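Local atomic coordinates of acyl-CoA thioesterase (Alicyclobacillus acidocaldarius subsp. acidocaldarius, PDB entry 3RQB), a protein that probably hydrolyses acyl-CoA thioesters with its two hot-dog domains, although its physiological role has not been established. Residues P127-P132 / Y169-D174; G27-E32 / A73-F78; P56-Q61 / S90-T95; V193-V198 / A234-F239. All coordinates share one frame; numbering follows the deposited sequence.

Contact 1 (P127-P132 / Y169-D174); sequences PDVPPP and YQWMRD
Residues 127-132 form an irregular, extended loop that runs at 32° to the start of strand segment 169-174, drawing closer along its length: CA to CA, Val-129 lies 8.6 Å from Tyr-169 but Pro-132 only 6.4 Å from Trp-171. Trp-171 is the centre of the contact. Its chi1 of -69° sets CG anti to the carbonyl carbon, and the indole reaches out to the loop. There NE1 donates to Pro-130 O over 3.0 Å; the bond is bent, 139° at the hydrogen, with the acceptor in the indole plane but the donor above the carbonyl plane. Pro-132 crosses the indole obliquely and sets its CG over one face, 4.0 Å from the centroid of the five-membered ring of Trp-171. Val-129 comes tip to tip, CG2 lying 3.5 Å from CZ2 of Trp-171. The indole is thus met by a proline ring on a face, a carbonyl at the edge and a methyl at the benzo side. Two residues earlier on the strand, Tyr-169 takes Pro-127 over a face, with CG 4.2 Å from the ring centroid. A leucine at Trp-171 has neither the N-H for Pro-130 O nor the aromatic face for Pro-132, and would probably leave the Pro-130 to Pro-132 end of the loop less firmly held. From the adjoining strand 230-240, Leu-231 touches Trp-171 and Pro-127, and Val-233 touches Tyr-169 and Pro-127. The arrangement is CH-pi packing of prolines on aromatic rings, here laying a proline-rich loop along an antiparallel strand of the C-terminal hot-dog domain.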
loop_
_atom_site.group_PDB
_atom_site.type_symbol
_atom_site.label_atom_id
_atom_site.label_comp_id
_atom_site.label_asym_id
_atom_site.label_seq_id
_atom_site.Cartn_x
_atom_site.Cartn_y
_atom_site.Cartn_z
ATOM N N PRO B 127 0.853 17.779 12.794
ATOM C CA PRO B 127 0.743 19.213 12.519
ATOM C C PRO B 127 0.101 19.943 13.683
ATOM O O PRO B 127 -0.631 19.334 14.470
ATOM C CB PRO B 127 -0.174 19.272 11.287
ATOM C CG PRO B 127 -0.723 17.905 11.118
ATOM C CD PRO B 127 0.273 16.972 11.712
ATOM N N ASP B 128 0.396 21.230 13.807
ATOM C CA ASP B 128 -0.246 22.028 14.829
ATOM C C ASP B 128 -1.554 22.555 14.271
ATOM O O ASP B 128 -1.567 23.210 13.230
ATOM C CB ASP B 128 0.637 23.187 15.271
ATOM C CG ASP B 128 0.068 23.910 16.475
ATOM O OD1 ASP B 128 -0.313 23.226 17.454
ATOM O OD2 ASP B 128 -0.023 25.156 16.437
ATOM N N VAL B 129 -2.651 22.269 14.967
ATOM C CA VAL B 129 -3.987 22.600 14.470
ATOM C C VAL B 129 -4.933 23.046 15.584
ATOM O O VAL B 129 -4.731 22.705 16.753
ATOM C CB VAL B 129 -4.636 21.387 13.774
ATOM C CG1 VAL B 129 -3.691 20.800 12.741
ATOM C CG2 VAL B 129 -5.022 20.327 14.803
ATOM N N PRO B 130 -5.971 23.813 15.222
ATOM C CA PRO B 130 -6.999 24.172 16.205
ATOM C C PRO B 130 -7.827 22.951 16.598
ATOM O O PRO B 130 -7.795 21.945 15.892
ATOM C CB PRO B 130 -7.860 25.205 15.457
ATOM C CG PRO B 130 -7.634 24.902 14.013
ATOM C CD PRO B 130 -6.214 24.433 13.909
ATOM N N PRO B 131 -8.546 23.033 17.726
ATOM C CA PRO B 131 -9.412 21.939 18.175
ATOM C C PRO B 131 -10.689 21.873 17.341
ATOM O O PRO B 131 -11.059 22.865 16.705
ATOM C CB PRO B 131 -9.758 22.331 19.619
ATOM C CG PRO B 131 -8.867 23.508 19.954
ATOM C CD PRO B 131 -8.557 24.167 18.663
ATOM N N PRO B 132 -11.369 20.715 17.359
ATOM C CA PRO B 132 -12.642 20.528 16.650
ATOM C C PRO B 132 -13.615 21.615 17.064
ATOM O O PRO B 132 -14.535 21.958 16.328
ATOM C CB PRO B 132 -13.134 19.174 17.170
ATOM C CG PRO B 132 -11.895 18.458 17.565
ATOM C CD PRO B 132 -10.959 19.507 18.093
ATOM N N TYR B 169 -5.815 18.838 5.785
ATOM C CA TYR B 169 -6.034 18.486 7.193
ATOM C C TYR B 169 -7.531 18.510 7.480
ATOM O O TYR B 169 -8.228 19.429 7.050
ATOM C CB TYR B 169 -5.367 19.479 8.147
ATOM C CG TYR B 169 -3.868 19.658 8.000
ATOM C CD1 TYR B 169 -3.083 18.733 7.318
ATOM C CD2 TYR B 169 -3.236 20.767 8.562
ATOM C CE1 TYR B 169 -1.702 18.920 7.196
ATOM C CE2 TYR B 169 -1.869 20.962 8.449
ATOM C CZ TYR B 169 -1.100 20.043 7.766
ATOM O OH TYR B 169 0.266 20.253 7.661
ATOM N N GLN B 170 -8.032 17.512 8.200
ATOM C CA GLN B 170 -9.420 17.555 8.633
ATOM C C GLN B 170 -9.693 16.817 9.939
ATOM O O GLN B 170 -9.069 15.798 10.250
ATOM C CB GLN B 170 -10.337 17.016 7.537
ATOM C CG GLN B 170 -10.216 15.521 7.299
ATOM C CD GLN B 170 -10.747 15.113 5.929
ATOM O OE1 GLN B 170 -10.713 15.903 4.977
ATOM N NE2 GLN B 170 -11.239 13.873 5.822
ATOM N N TRP B 171 -10.637 17.349 10.701
ATOM C CA TRP B 171 -11.207 16.605 11.801
ATOM C C TRP B 171 -12.335 15.798 11.207
ATOM O O TRP B 171 -13.115 16.301 10.393
ATOM C CB TRP B 171 -11.751 17.540 12.874
ATOM C CG TRP B 171 -10.689 18.294 13.606
ATOM C CD1 TRP B 171 -10.441 19.638 13.544
ATOM C CD2 TRP B 171 -9.722 17.747 14.510
ATOM N NE1 TRP B 171 -9.383 19.961 14.355
ATOM C CE2 TRP B 171 -8.922 18.821 14.962
ATOM C CE3 TRP B 171 -9.454 16.453 14.983
ATOM C CZ2 TRP B 171 -7.868 18.641 15.866
ATOM C CZ3 TRP B 171 -8.408 16.274 15.882
ATOM C CH2 TRP B 171 -7.628 17.364 16.311
HETATM N N MSE B 172 -12.413 14.537 11.601
HETATM C CA MSE B 172 -13.437 13.655 11.077
HETATM C C MSE B 172 -13.807 12.581 12.092
HETATM O O MSE B 172 -12.967 12.112 12.874
HETATM C CB MSE B 172 -12.937 12.991 9.796
HETATM C CG MSE B 172 -11.783 12.046 10.060
HETATM SE SE MSE B 172 -10.599 11.779 8.555
HETATM C CE MSE B 172 -9.203 10.783 9.474
ATOM N N ARG B 173 -15.076 12.195 12.058
ATOM C CA ARG B 173 -15.584 11.086 12.840
ATOM C C ARG B 173 -16.782 10.524 12.104
ATOM O O ARG B 173 -17.289 11.140 11.169
ATOM C CB ARG B 173 -15.981 11.533 14.245
ATOM C CG ARG B 173 -17.173 12.465 14.288
ATOM C CD ARG B 173 -17.714 12.571 15.707
ATOM N NE ARG B 173 -18.657 13.676 15.875
ATOM C CZ ARG B 173 -19.897 13.684 15.388
ATOM N NH1 ARG B 173 -20.333 12.648 14.683
ATOM N NH2 ARG B 173 -20.699 14.725 15.598
ATOM N N ASP B 174 -17.202 9.327 12.488
ATOM C CA ASP B 174 -18.480 8.810 12.030
ATOM C C ASP B 174 -19.556 9.781 12.461
ATOM O O ASP B 174 -19.485 10.354 13.546
ATOM C CB ASP B 174 -18.783 7.455 12.667
ATOM C CG ASP B 174 -17.712 6.417 12.377
ATOM O OD1 ASP B 174 -16.992 6.009 13.325
ATOM O OD2 ASP B 174 -17.597 6.011 11.198
#

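Contact 2 (G27-E32 / A73-F78); sequences GQVKAE and AKVAPF
Phe-78 turns its ring over the backbone of Gly-27, the aromatic-on-glycine pairing known from antiparallel sheets, here where strand 25-28 runs beside the start of strand 77-87 in the N-terminal hot-dog domain. The ring gets there because chi1 of 58° puts CG in the crowded position between the backbone N and the carbonyl carbon, folding the side chain across to the neighbouring strand. Gly-27 CA stands over the ring face, 3.7 Å from the centroid of Phe-78; with no CB on the glycine, the ring can lie this close. The two residues form a hydrogen-bonded pair, Phe-78 N giving to Gly-27 O at 2.9 Å and Gly-27 N returning a longer bond to Phe-78 O at 3.3 Å. On the opposite face of the strands Gln-28 and Pro-77 are a non-hydrogen-bonded pair, and their CG atoms meet at 4.1 Å.

Past the strand ends the contact becomes aliphatic. Val-29, with CG1 anti to its backbone N, aims both methyls at the other chain segment: CG1 lies 3.9 Å from CG1 of Val-75, while CG2 leans on CD2 of Phe-78 at 3.8 Å. Val-75 CG1 also meets the CB of Ala-31. From strand 91-100, Gln-100 touches Val-29 and Phe-78 and donates its NE2 to the carbonyls of Lys-74 and Pro-77. The backbone pairing outlasts the strands by one bond, from Val-29 N to Ala-76 O, 2.9 Å long and almost straight at 177°.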
loop_
_atom_site.group_PDB
_atom_site.type_symbol
_atom_site.label_atom_id
_atom_site.label_comp_id
_atom_site.label_asym_id
_atom_site.label_seq_id
_atom_site.Cartn_x
_atom_site.Cartn_y
_atom_site.Cartn_z
ATOM N N GLY B 27 -23.684 -9.994 1.399
ATOM C CA GLY B 27 -23.943 -8.621 1.757
ATOM C C GLY B 27 -24.700 -7.915 0.654
ATOM O O GLY B 27 -24.923 -8.457 -0.434
ATOM N N GLN B 28 -25.120 -6.697 0.950
ATOM C CA GLN B 28 -25.762 -5.872 -0.043
ATOM C C GLN B 28 -24.960 -4.611 -0.109
ATOM O O GLN B 28 -24.496 -4.123 0.927
ATOM C CB GLN B 28 -27.182 -5.538 0.378
ATOM C CG GLN B 28 -28.210 -6.492 -0.160
ATOM C CD GLN B 28 -29.594 -6.220 0.391
ATOM O OE1 GLN B 28 -29.790 -6.196 1.604
ATOM N NE2 GLN B 28 -30.565 -6.011 -0.499
ATOM N N VAL B 29 -24.761 -4.103 -1.321
ATOM C CA VAL B 29 -24.224 -2.765 -1.465
ATOM C C VAL B 29 -25.365 -1.822 -1.115
ATOM O O VAL B 29 -26.446 -1.886 -1.711
ATOM C CB VAL B 29 -23.733 -2.481 -2.898
ATOM C CG1 VAL B 29 -23.390 -1.005 -3.063
ATOM C CG2 VAL B 29 -22.541 -3.348 -3.230
ATOM N N LYS B 30 -25.125 -0.964 -0.130
ATOM C CA LYS B 30 -26.129 -0.005 0.297
ATOM C C LYS B 30 -26.130 1.168 -0.677
ATOM O O LYS B 30 -25.075 1.639 -1.088
ATOM C CB LYS B 30 -25.820 0.488 1.710
ATOM C CG LYS B 30 -26.769 0.005 2.794
ATOM C CD LYS B 30 -26.439 0.713 4.109
ATOM C CE LYS B 30 -27.690 1.076 4.902
ATOM N NZ LYS B 30 -27.543 2.389 5.598
ATOM N N ALA B 31 -27.308 1.640 -1.056
ATOM C CA ALA B 31 -27.385 2.766 -1.973
ATOM C C ALA B 31 -27.090 4.075 -1.247
ATOM O O ALA B 31 -26.738 5.079 -1.877
ATOM C CB ALA B 31 -28.739 2.812 -2.626
ATOM N N GLU B 32 -27.234 4.057 0.079
ATOM C CA GLU B 32 -26.999 5.247 0.900
ATOM C C GLU B 32 -25.502 5.592 1.020
ATOM O O GLU B 32 -25.139 6.720 1.361
ATOM C CB GLU B 32 -27.653 5.103 2.285
ATOM C CG GLU B 32 -29.186 4.905 2.273
ATOM C CD GLU B 32 -29.616 3.450 2.065
ATOM O OE1 GLU B 32 -30.836 3.187 1.923
ATOM O OE2 GLU B 32 -28.736 2.566 2.051
ATOM N N ALA B 73 -18.856 -1.586 -8.073
ATOM C CA ALA B 73 -19.865 -2.525 -7.628
ATOM C C ALA B 73 -21.264 -1.958 -7.883
ATOM O O ALA B 73 -21.508 -0.769 -7.655
ATOM C CB ALA B 73 -19.660 -2.857 -6.163
ATOM N N LYS B 74 -22.159 -2.807 -8.388
ATOM C CA LYS B 74 -23.570 -2.468 -8.571
ATOM C C LYS B 74 -24.187 -2.339 -7.190
ATOM O O LYS B 74 -23.594 -2.825 -6.217
ATOM C CB LYS B 74 -24.298 -3.552 -9.372
ATOM C CG LYS B 74 -23.846 -3.694 -10.830
ATOM C CD LYS B 74 -22.704 -4.700 -11.002
ATOM C CE LYS B 74 -22.639 -5.221 -12.440
ATOM N NZ LYS B 74 -23.458 -4.393 -13.388
ATOM N N VAL B 75 -25.359 -1.708 -7.057
ATOM C CA VAL B 75 -25.900 -1.710 -5.709
ATOM C C VAL B 75 -26.849 -2.881 -5.768
ATOM O O VAL B 75 -28.009 -2.815 -6.195
ATOM C CB VAL B 75 -26.698 -0.421 -5.441
ATOM C CG1 VAL B 75 -27.106 -0.354 -3.986
ATOM C CG2 VAL B 75 -25.874 0.810 -5.835
ATOM N N ALA B 76 -26.291 -3.968 -5.271
ATOM C CA ALA B 76 -26.842 -5.285 -5.437
ATOM C C ALA B 76 -26.370 -6.098 -4.269
ATOM O O ALA B 76 -25.393 -5.734 -3.617
ATOM C CB ALA B 76 -26.382 -5.908 -6.754
ATOM N N PRO B 77 -27.059 -7.194 -3.986
ATOM C CA PRO B 77 -26.334 -8.192 -3.207
ATOM C C PRO B 77 -25.029 -8.549 -3.923
ATOM O O PRO B 77 -24.910 -8.434 -5.155
ATOM C CB PRO B 77 -27.272 -9.396 -3.222
ATOM C CG PRO B 77 -28.625 -8.832 -3.499
ATOM C CD PRO B 77 -28.402 -7.644 -4.382
ATOM N N PHE B 78 -24.055 -8.955 -3.117
ATOM C CA PHE B 78 -22.756 -9.420 -3.570
ATOM C C PHE B 78 -22.371 -10.588 -2.696
ATOM O O PHE B 78 -23.046 -10.890 -1.706
ATOM C CB PHE B 78 -21.697 -8.349 -3.410
ATOM C CG PHE B 78 -21.551 -7.882 -2.010
ATOM C CD1 PHE B 78 -20.732 -8.550 -1.132
ATOM C CD2 PHE B 78 -22.259 -6.782 -1.560
ATOM C CE1 PHE B 78 -20.607 -8.113 0.165
ATOM C CE2 PHE B 78 -22.142 -6.345 -0.256
ATOM C CZ PHE B 78 -21.315 -7.005 0.602
#

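Contact 3 (P56-Q61 / S90-T95); sequences PERLGQ and STQHFT
Segment 56-61 is irregular loop and passes strand segment 91-95 without any backbone pairing; the nearest CA atoms, those of Leu-59 and Gln-92, are 7.1 Å apart. A side chain crosses that gap. Gln-92, with CG anti to the backbone N (chi1 -164°) and the rest of the chain extended, points its amide straight into the loop backbone on either side of Arg-58. OE1 accepts from Leu-59 N at 2.9 Å, nearly straight at 168°, the donor standing above the amide plane. NE2 gives a weak bond to Glu-57 O at 3.2 Å. Using both ends of the amide, one as acceptor and one as donor, fixes which way round it sits. An alanine at Gln-92 removes both amide partners, and the loop at Glu-57 to Leu-59 would probably be less well fixed to the strand. Two residues along the strand, Phe-94 meets Arg-58: Phe-94 CZ is 3.7 Å from Arg-58 CB, and Arg-58 CA lies at the ring edge. The arginine then bends away at chi2, and its guanidinium is held by NH1 bonding to Met-53 O, with weak bonds to Gly-60 O and Gln-61 OE1. The contact thus fastens the connection between helix 41-53 and strand 61-69 to the hot-dog sheet: Phe-94 also packs on Ala-52 of that helix and on Phe-112 of strand 103-113, while Gln-92 rests on Pro-84 of strand 77-87.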
loop_
_atom_site.group_PDB
_atom_site.type_symbol
_atom_site.label_atom_id
_atom_site.label_comp_id
_atom_site.label_asym_id
_atom_site.label_seq_id
_atom_site.Cartn_x
_atom_site.Cartn_y
_atom_site.Cartn_z
ATOM N N PRO B 56 -14.194 -17.556 11.202
ATOM C CA PRO B 56 -13.990 -18.415 12.375
ATOM C C PRO B 56 -12.524 -18.742 12.629
ATOM O O PRO B 56 -12.096 -18.842 13.784
ATOM C CB PRO B 56 -14.750 -19.693 12.006
ATOM C CG PRO B 56 -14.924 -19.640 10.518
ATOM C CD PRO B 56 -15.068 -18.190 10.203
ATOM N N GLU B 57 -11.759 -18.910 11.558
ATOM C CA GLU B 57 -10.355 -19.273 11.697
ATOM C C GLU B 57 -9.555 -18.067 12.118
ATOM O O GLU B 57 -8.418 -18.194 12.574
ATOM C CB GLU B 57 -9.792 -19.780 10.373
ATOM C CG GLU B 57 -10.621 -20.851 9.703
ATOM C CD GLU B 57 -10.362 -22.229 10.264
ATOM O OE1 GLU B 57 -10.445 -23.197 9.479
ATOM O OE2 GLU B 57 -10.086 -22.345 11.482
ATOM N N ARG B 58 -10.141 -16.887 11.945
ATOM C CA ARG B 58 -9.384 -15.666 12.171
ATOM C C ARG B 58 -8.905 -15.524 13.608
ATOM O O ARG B 58 -9.656 -15.689 14.576
ATOM C CB ARG B 58 -10.146 -14.425 11.731
ATOM C CG ARG B 58 -9.766 -13.200 12.530
ATOM C CD ARG B 58 -10.875 -12.864 13.491
ATOM N NE ARG B 58 -10.482 -11.844 14.449
ATOM C CZ ARG B 58 -11.349 -11.145 15.170
ATOM N NH1 ARG B 58 -12.653 -11.351 15.031
ATOM N NH2 ARG B 58 -10.912 -10.239 16.030
ATOM N N LEU B 59 -7.623 -15.226 13.720
ATOM C CA LEU B 59 -6.987 -15.077 15.001
ATOM C C LEU B 59 -6.270 -13.748 14.994
ATOM O O LEU B 59 -6.022 -13.175 13.931
ATOM C CB LEU B 59 -6.012 -16.226 15.239
ATOM C CG LEU B 59 -6.651 -17.618 15.192
ATOM C CD1 LEU B 59 -5.729 -18.651 15.808
ATOM C CD2 LEU B 59 -8.003 -17.640 15.902
ATOM N N GLY B 60 -5.962 -13.254 16.186
ATOM C CA GLY B 60 -5.340 -11.956 16.333
ATOM C C GLY B 60 -6.216 -10.836 15.803
ATOM O O GLY B 60 -7.417 -11.002 15.564
ATOM N N GLN B 61 -5.589 -9.685 15.613
ATOM C CA GLN B 61 -6.263 -8.489 15.140
ATOM C C GLN B 61 -5.599 -7.958 13.860
ATOM O O GLN B 61 -4.452 -8.297 13.546
ATOM C CB GLN B 61 -6.264 -7.428 16.246
ATOM C CG GLN B 61 -7.137 -7.777 17.449
ATOM C CD GLN B 61 -8.623 -7.821 17.099
ATOM O OE1 GLN B 61 -9.001 -8.158 15.974
ATOM N NE2 GLN B 61 -9.471 -7.473 18.061
ATOM N N SER B 90 2.058 -16.108 15.581
ATOM C CA SER B 90 1.595 -14.759 15.860
ATOM C C SER B 90 0.928 -14.039 14.687
ATOM O O SER B 90 0.635 -12.850 14.784
ATOM C CB SER B 90 2.761 -13.928 16.382
ATOM O OG SER B 90 3.945 -14.248 15.671
ATOM N N THR B 91 0.741 -14.715 13.559
ATOM C CA THR B 91 0.373 -13.986 12.341
ATOM C C THR B 91 -0.475 -14.770 11.310
ATOM O O THR B 91 -0.333 -15.987 11.174
ATOM C CB THR B 91 1.653 -13.432 11.694
ATOM O OG1 THR B 91 1.373 -12.191 11.049
ATOM C CG2 THR B 91 2.254 -14.426 10.704
ATOM N N GLN B 92 -1.358 -14.066 10.595
ATOM C CA GLN B 92 -2.320 -14.696 9.670
ATOM C C GLN B 92 -2.627 -13.883 8.387
ATOM O O GLN B 92 -2.884 -12.679 8.461
ATOM C CB GLN B 92 -3.625 -14.967 10.416
ATOM C CG GLN B 92 -4.552 -15.941 9.723
ATOM C CD GLN B 92 -5.884 -16.052 10.429
ATOM O OE1 GLN B 92 -6.281 -15.154 11.172
ATOM N NE2 GLN B 92 -6.583 -17.157 10.204
ATOM N N HIS B 93 -2.645 -14.545 7.227
ATOM C CA HIS B 93 -2.879 -13.864 5.945
ATOM C C HIS B 93 -4.180 -14.290 5.259
ATOM O O HIS B 93 -4.436 -15.487 5.105
ATOM C CB HIS B 93 -1.737 -14.145 4.967
ATOM C CG HIS B 93 -0.472 -13.406 5.265
ATOM N ND1 HIS B 93 0.377 -13.766 6.290
ATOM C CD2 HIS B 93 0.107 -12.348 4.648
ATOM C CE1 HIS B 93 1.419 -12.953 6.301
ATOM N NE2 HIS B 93 1.280 -12.083 5.316
ATOM N N PHE B 94 -4.972 -13.317 4.805
ATOM C CA PHE B 94 -6.242 -13.597 4.121
ATOM C C PHE B 94 -6.253 -13.155 2.668
ATOM O O PHE B 94 -5.632 -12.155 2.308
ATOM C CB PHE B 94 -7.407 -12.904 4.832
ATOM C CG PHE B 94 -7.884 -13.620 6.060
ATOM C CD1 PHE B 94 -7.253 -13.429 7.279
ATOM C CD2 PHE B 94 -8.974 -14.478 5.999
ATOM C CE1 PHE B 94 -7.691 -14.093 8.414
ATOM C CE2 PHE B 94 -9.419 -15.143 7.132
ATOM C CZ PHE B 94 -8.773 -14.952 8.342
ATOM N N THR B 95 -6.985 -13.891 1.839
ATOM C CA THR B 95 -7.214 -13.505 0.444
ATOM C C THR B 95 -8.716 -13.399 0.197
ATOM O O THR B 95 -9.458 -14.350 0.431
ATOM C CB THR B 95 -6.603 -14.524 -0.544
ATOM O OG1 THR B 95 -5.190 -14.297 -0.662
ATOM C CG2 THR B 95 -7.254 -14.397 -1.918
#

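Contact 4 (V193-V198 / A234-F239); sequences VPRVYV and ARATGF
Ala-234 lays its CB over the centre of the Arg-195 guanidinium, 3.7 Å above the plane, and Val-198 CG2 covers the opposite face, so the flat charged group is sandwiched between two aliphatic carbons. The arginine chain is bent at both chi2 and chi3, and its inner part runs across the strand: CG meets the CB of Ala-236 at 3.7 Å, and CD passes the carbonyl of Arg-235. The next residue of the helix, Val-196, packs by its CB on CE2 of Phe-239 at 4.0 Å. No hydrogen bond links the two segments. This is the helix-on-sheet packing of the hot-dog fold, with short helix 195-200 set against strand 230-240 of the C-terminal domain, and Arg-195 runs over the small side chains of Ala-234 and Ala-236. What holds that buried group is a ring of acceptors: NE bonds to Gln-246 OE1, NH1 to Ala-166 O and Thr-168 OG1, and NH2 weakly to Val-193 O just ahead of the helix. Phe-239 is positioned by Phe-244 of the next strand and by Trp-119 of the second subunit, whose ring meets its own. There Gly-238 and Phe-239 pair antiparallel with a strand of that subunit, carrying the sheet across the interface.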
loop_
_atom_site.group_PDB
_atom_site.type_symbol
_atom_site.label_atom_id
_atom_site.label_comp_id
_atom_site.label_asym_id
_atom_site.label_seq_id
_atom_site.Cartn_x
_atom_site.Cartn_y
_atom_site.Cartn_z
ATOM N N VAL B 193 -11.258 14.254 0.424
ATOM C CA VAL B 193 -11.499 14.807 -0.889
ATOM C C VAL B 193 -10.347 14.395 -1.791
ATOM O O VAL B 193 -9.201 14.366 -1.350
ATOM C CB VAL B 193 -11.572 16.323 -0.802
ATOM C CG1 VAL B 193 -11.169 16.963 -2.120
ATOM C CG2 VAL B 193 -12.972 16.739 -0.385
ATOM N N PRO B 194 -10.648 14.060 -3.059
ATOM C CA PRO B 194 -9.645 13.549 -4.000
ATOM C C PRO B 194 -8.547 14.568 -4.208
ATOM O O PRO B 194 -8.856 15.721 -4.535
ATOM C CB PRO B 194 -10.440 13.404 -5.307
ATOM C CG PRO B 194 -11.846 13.304 -4.885
ATOM C CD PRO B 194 -11.960 14.214 -3.703
ATOM N N ARG B 195 -7.291 14.150 -4.072
ATOM C CA ARG B 195 -6.188 15.107 -4.071
ATOM C C ARG B 195 -6.315 16.099 -5.244
ATOM O O ARG B 195 -6.205 17.319 -5.068
ATOM C CB ARG B 195 -4.837 14.379 -4.104
ATOM C CG ARG B 195 -4.508 13.541 -2.858
ATOM C CD ARG B 195 -4.484 14.374 -1.585
ATOM N NE ARG B 195 -5.809 14.456 -0.970
ATOM C CZ ARG B 195 -6.259 15.486 -0.255
ATOM N NH1 ARG B 195 -5.502 16.547 -0.055
ATOM N NH2 ARG B 195 -7.478 15.455 0.258
ATOM N N VAL B 196 -6.593 15.567 -6.432
ATOM C CA VAL B 196 -6.649 16.370 -7.649
ATOM C C VAL B 196 -7.661 17.535 -7.580
ATOM O O VAL B 196 -7.359 18.647 -8.014
ATOM C CB VAL B 196 -6.883 15.476 -8.889
ATOM C CG1 VAL B 196 -8.308 14.971 -8.913
ATOM C CG2 VAL B 196 -6.565 16.229 -10.174
ATOM N N TYR B 197 -8.850 17.292 -7.036
ATOM C CA TYR B 197 -9.792 18.387 -6.807
ATOM C C TYR B 197 -9.095 19.501 -6.027
ATOM O O TYR B 197 -9.169 20.675 -6.391
ATOM C CB TYR B 197 -11.014 17.933 -5.999
ATOM C CG TYR B 197 -11.916 16.909 -6.664
ATOM C CD1 TYR B 197 -11.633 16.405 -7.925
ATOM C CD2 TYR B 197 -13.065 16.452 -6.023
ATOM C CE1 TYR B 197 -12.468 15.463 -8.528
ATOM C CE2 TYR B 197 -13.905 15.516 -6.616
ATOM C CZ TYR B 197 -13.602 15.024 -7.869
ATOM O OH TYR B 197 -14.429 14.090 -8.463
ATOM N N VAL B 198 -8.423 19.122 -4.944
ATOM C CA VAL B 198 -7.759 20.091 -4.089
ATOM C C VAL B 198 -6.784 20.937 -4.896
ATOM O O VAL B 198 -6.636 22.147 -4.664
ATOM C CB VAL B 198 -6.974 19.408 -2.958
ATOM C CG1 VAL B 198 -6.643 20.424 -1.886
ATOM C CG2 VAL B 198 -7.759 18.235 -2.370
ATOM N N ALA B 234 -3.966 14.065 4.423
ATOM C CA ALA B 234 -3.766 13.426 3.139
ATOM C C ALA B 234 -2.931 14.339 2.275
ATOM O O ALA B 234 -3.201 15.536 2.172
ATOM C CB ALA B 234 -5.098 13.132 2.478
ATOM N N ARG B 235 -1.904 13.767 1.665
ATOM C CA ARG B 235 -1.047 14.517 0.762
ATOM C C ARG B 235 -0.957 13.750 -0.545
ATOM O O ARG B 235 -1.418 12.607 -0.654
ATOM C CB ARG B 235 0.343 14.782 1.370
ATOM C CG ARG B 235 1.319 13.610 1.324
ATOM C CD ARG B 235 2.658 13.934 2.010
ATOM N NE ARG B 235 3.563 12.778 2.049
ATOM C CZ ARG B 235 4.555 12.548 1.183
ATOM N NH1 ARG B 235 4.792 13.402 0.189
ATOM N NH2 ARG B 235 5.316 11.460 1.312
ATOM N N ALA B 236 -0.424 14.408 -1.559
ATOM C CA ALA B 236 -0.259 13.773 -2.849
ATOM C C ALA B 236 1.210 13.777 -3.192
ATOM O O ALA B 236 1.999 14.512 -2.603
ATOM C CB ALA B 236 -1.048 14.516 -3.913
ATOM N N THR B 237 1.586 12.923 -4.127
ATOM C CA THR B 237 2.971 12.865 -4.557
ATOM C C THR B 237 3.110 13.433 -5.968
ATOM O O THR B 237 3.753 14.458 -6.176
ATOM C CB THR B 237 3.513 11.439 -4.479
ATOM O OG1 THR B 237 2.933 10.777 -3.347
ATOM C CG2 THR B 237 5.015 11.471 -4.326
ATOM N N GLY B 238 2.489 12.781 -6.938
ATOM C CA GLY B 238 2.537 13.283 -8.293
ATOM C C GLY B 238 1.279 12.946 -9.057
ATOM O O GLY B 238 0.435 12.194 -8.573
ATOM N N PHE B 239 1.146 13.539 -10.240
ATOM C CA PHE B 239 0.055 13.234 -11.144
ATOM C C PHE B 239 0.666 13.047 -12.519
ATOM O O PHE B 239 1.225 13.991 -13.083
ATOM C CB PHE B 239 -0.920 14.404 -11.206
ATOM C CG PHE B 239 -1.358 14.930 -9.856
ATOM C CD1 PHE B 239 -0.577 15.848 -9.160
ATOM C CD2 PHE B 239 -2.578 14.547 -9.303
ATOM C CE1 PHE B 239 -0.993 16.355 -7.921
ATOM C CE2 PHE B 239 -3.000 15.050 -8.066
ATOM C CZ PHE B 239 -2.208 15.955 -7.377
#

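In the fold
Contacts 2 and 3 belong to the N-terminal hot-dog domain and hold neighbouring strands, 77-87 and 91-100; contacts 1 and 4 do the same for strands 168-174 and 230-240 of the C-terminal domain, their centres about 18 Å apart. Contact 4 is the buried one, contact 3 is partly buried, and contacts 1 and 2 lie at the surface. Only contact 2 is a true strand pairing through backbone bonds. Contacts 1 and 3 both attach loops by side-chain bonds to loop backbone, from an indole and an amide respectively. Contact 4 relies on packing alone between its segments. Contacts 3 and 4, with centres about 33 Å apart, both reach the second subunit.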